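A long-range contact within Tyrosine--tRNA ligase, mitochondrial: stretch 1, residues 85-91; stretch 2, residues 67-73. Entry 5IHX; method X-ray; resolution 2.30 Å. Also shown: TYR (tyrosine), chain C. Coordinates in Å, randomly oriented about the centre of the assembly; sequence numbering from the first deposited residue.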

# COMPACT_ATOMS: atom_id res chain seq x y z
N LEU A 85 -20.28 -20.67 10.57
CA LEU A 85 -19.47 -21.86 10.88
C LEU A 85 -18.09 -21.51 11.44
O LEU A 85 -17.65 -22.13 12.40
CB LEU A 85 -19.34 -22.77 9.65
CG LEU A 85 -20.63 -23.42 9.15
CD1 LEU A 85 -20.33 -24.48 8.10
CD2 LEU A 85 -21.47 -24.01 10.29
N PRO A 86 -17.39 -20.52 10.84
CA PRO A 86 -16.13 -20.13 11.48
C PRO A 86 -16.33 -19.64 12.92
O PRO A 86 -15.46 -19.83 13.77
CB PRO A 86 -15.62 -19.00 10.59
CG PRO A 86 -16.21 -19.28 9.26
CD PRO A 86 -17.57 -19.87 9.53
N PHE A 87 -17.47 -19.02 13.19
CA PHE A 87 -17.75 -18.53 14.54
C PHE A 87 -18.25 -19.65 15.46
O PHE A 87 -18.11 -19.56 16.68
CB PHE A 87 -18.73 -17.37 14.49
CG PHE A 87 -18.19 -16.16 13.78
CD1 PHE A 87 -17.07 -15.51 14.26
CD2 PHE A 87 -18.80 -15.67 12.63
CE1 PHE A 87 -16.55 -14.41 13.61
CE2 PHE A 87 -18.29 -14.57 11.98
CZ PHE A 87 -17.16 -13.93 12.47
N MET A 88 -18.82 -20.70 14.87
CA MET A 88 -19.13 -21.90 15.64
C MET A 88 -17.82 -22.53 16.12
O MET A 88 -17.74 -23.06 17.23
CB MET A 88 -19.93 -22.90 14.81
CG MET A 88 -21.34 -22.44 14.44
SD MET A 88 -22.38 -22.01 15.85
CE MET A 88 -22.30 -23.51 16.82
N VAL A 89 -16.79 -22.47 15.28
CA VAL A 89 -15.46 -22.96 15.66
C VAL A 89 -14.91 -22.16 16.83
O VAL A 89 -14.36 -22.73 17.77
CB VAL A 89 -14.48 -22.90 14.47
CG1 VAL A 89 -13.04 -23.15 14.92
CG2 VAL A 89 -14.87 -23.92 13.41
N LEU A 90 -15.05 -20.83 16.77
CA LEU A 90 -14.57 -19.98 17.85
C LEU A 90 -15.38 -20.19 19.12
O LEU A 90 -14.85 -20.12 20.23
CB LEU A 90 -14.61 -18.50 17.45
CG LEU A 90 -13.73 -18.03 16.29
CD1 LEU A 90 -13.81 -16.52 16.16
CD2 LEU A 90 -12.28 -18.48 16.45
N ALA A 91 -16.68 -20.45 18.96
CA ALA A 91 -17.54 -20.74 20.10
C ALA A 91 -17.04 -21.97 20.83
O ALA A 91 -16.92 -21.97 22.06
CB ALA A 91 -18.98 -20.94 19.64
N TYR C . -11.30 -11.66 4.07
CA TYR C . -12.34 -12.32 4.90
C TYR C . -13.68 -12.36 4.17
O TYR C . -14.51 -13.24 4.41
CB TYR C . -12.50 -11.59 6.24
CG TYR C . -11.19 -11.34 6.95
CD1 TYR C . -10.44 -12.39 7.44
CD2 TYR C . -10.71 -10.05 7.12
CE1 TYR C . -9.24 -12.17 8.09
CE2 TYR C . -9.52 -9.81 7.77
CZ TYR C . -8.79 -10.88 8.25
OH TYR C . -7.59 -10.66 8.89
OXT TYR C . -13.96 -11.51 3.32
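Stretch 2, residues 67-73: GIYAGVD

Stretch 2 packs as an extended strand that includes Ile 68 to Val 72 across the helix of stretch 1, whose backbone bonds include Leu 90 N to Pro 86 O (3.2 Å). The two axes come within 8.4 Å and run roughly antiparallel, at 152° between their N-to-C directions (signed crossing angle -152°), so Ile 68 lies near the C-terminal part of the helical segment and Val 72 near Phe 87. The strand alternates: Ile 68, Ala 70 and Val 72 point their CA-to-CB bonds toward the helix, whereas Tyr 69 points away. Ala 70 sits where the backbones come nearest, with Pro 86 CA 6.4 Å from Ala 70 CA. Its methyl sits in a hollow formed by three helix residues: Leu 90 CD1 lies 3.7 Å from Ala 70 CB, Pro 86 CB 4.1 Å from Ala 70 CB, and Phe 87 CE1 4.2 Å from Ala 70 CB. The CA-to-CB bonds of Phe 87 and Leu 90 point sideways to the strand, both with chi1 m, yet the side-chain ends come nearer to it. The Phe 87 ring extends past Ala 70 and meets Val 72 at its edge, with CZ 3.9 Å from Val 72 CG1. Toward the other end, Ile 68, extended with both chi angles t, puts CD1 4.0 Å from Val 89 CG1, while its CG2 lies 3.9 Å from Leu 90 CD2. Leu 90 thus fits between Ile 68 and Ala 70, and its CD2 also rests 4.1 Å from Tyr 69 CA. No hydrogen bond crosses the interface; the fit is apolar. On the strand's other side, Tyr 69 OH donates a hydrogen bond to OH of the bound tyrosine (3.2 Å), and Gly 71 CA lies 3.5 Å from the ligand's CD1, where a CB would clash.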

# COMPACT_ATOMS: atom_id res chain seq x y z
N GLY A 67 -4.01 -19.42 20.51
CA GLY A 67 -5.07 -18.52 20.11
C GLY A 67 -5.53 -18.81 18.70
O GLY A 67 -4.76 -19.28 17.87
N ILE A 68 -6.80 -18.53 18.44
CA ILE A 68 -7.38 -18.74 17.12
C ILE A 68 -8.31 -17.57 16.81
O ILE A 68 -8.95 -17.04 17.71
CB ILE A 68 -8.16 -20.07 17.03
CG1 ILE A 68 -8.80 -20.23 15.65
CG2 ILE A 68 -9.21 -20.15 18.13
CD1 ILE A 68 -9.33 -21.62 15.38
N TYR A 69 -8.38 -17.16 15.54
CA TYR A 69 -9.26 -16.06 15.17
C TYR A 69 -9.95 -16.28 13.83
O TYR A 69 -9.49 -17.05 12.99
CB TYR A 69 -8.49 -14.73 15.14
CG TYR A 69 -7.88 -14.36 13.80
CD1 TYR A 69 -8.55 -13.51 12.93
CD2 TYR A 69 -6.63 -14.83 13.41
CE1 TYR A 69 -8.01 -13.15 11.71
CE2 TYR A 69 -6.08 -14.47 12.19
CZ TYR A 69 -6.77 -13.63 11.34
OH TYR A 69 -6.23 -13.27 10.13
N ALA A 70 -11.08 -15.60 13.68
CA ALA A 70 -11.81 -15.56 12.42
C ALA A 70 -12.15 -14.11 12.12
O ALA A 70 -12.45 -13.33 13.03
CB ALA A 70 -13.07 -16.39 12.51
N GLY A 71 -12.07 -13.74 10.84
CA GLY A 71 -12.34 -12.38 10.42
C GLY A 71 -13.65 -12.24 9.68
O GLY A 71 -14.13 -13.18 9.06
N VAL A 72 -14.24 -11.05 9.75
CA VAL A 72 -15.45 -10.75 9.00
C VAL A 72 -15.44 -9.29 8.56
O VAL A 72 -15.13 -8.40 9.36
CB VAL A 72 -16.73 -11.05 9.83
CG1 VAL A 72 -16.71 -10.31 11.16
CG2 VAL A 72 -17.98 -10.69 9.04
N ASP A 73 -15.74 -9.06 7.29
CA ASP A 73 -15.80 -7.70 6.75
C ASP A 73 -17.25 -7.20 6.77
O ASP A 73 -18.14 -7.84 6.21
CB ASP A 73 -15.25 -7.65 5.32
CG ASP A 73 -13.73 -7.65 5.28
OD1 ASP A 73 -13.17 -7.68 4.16
OD2 ASP A 73 -13.09 -7.58 6.35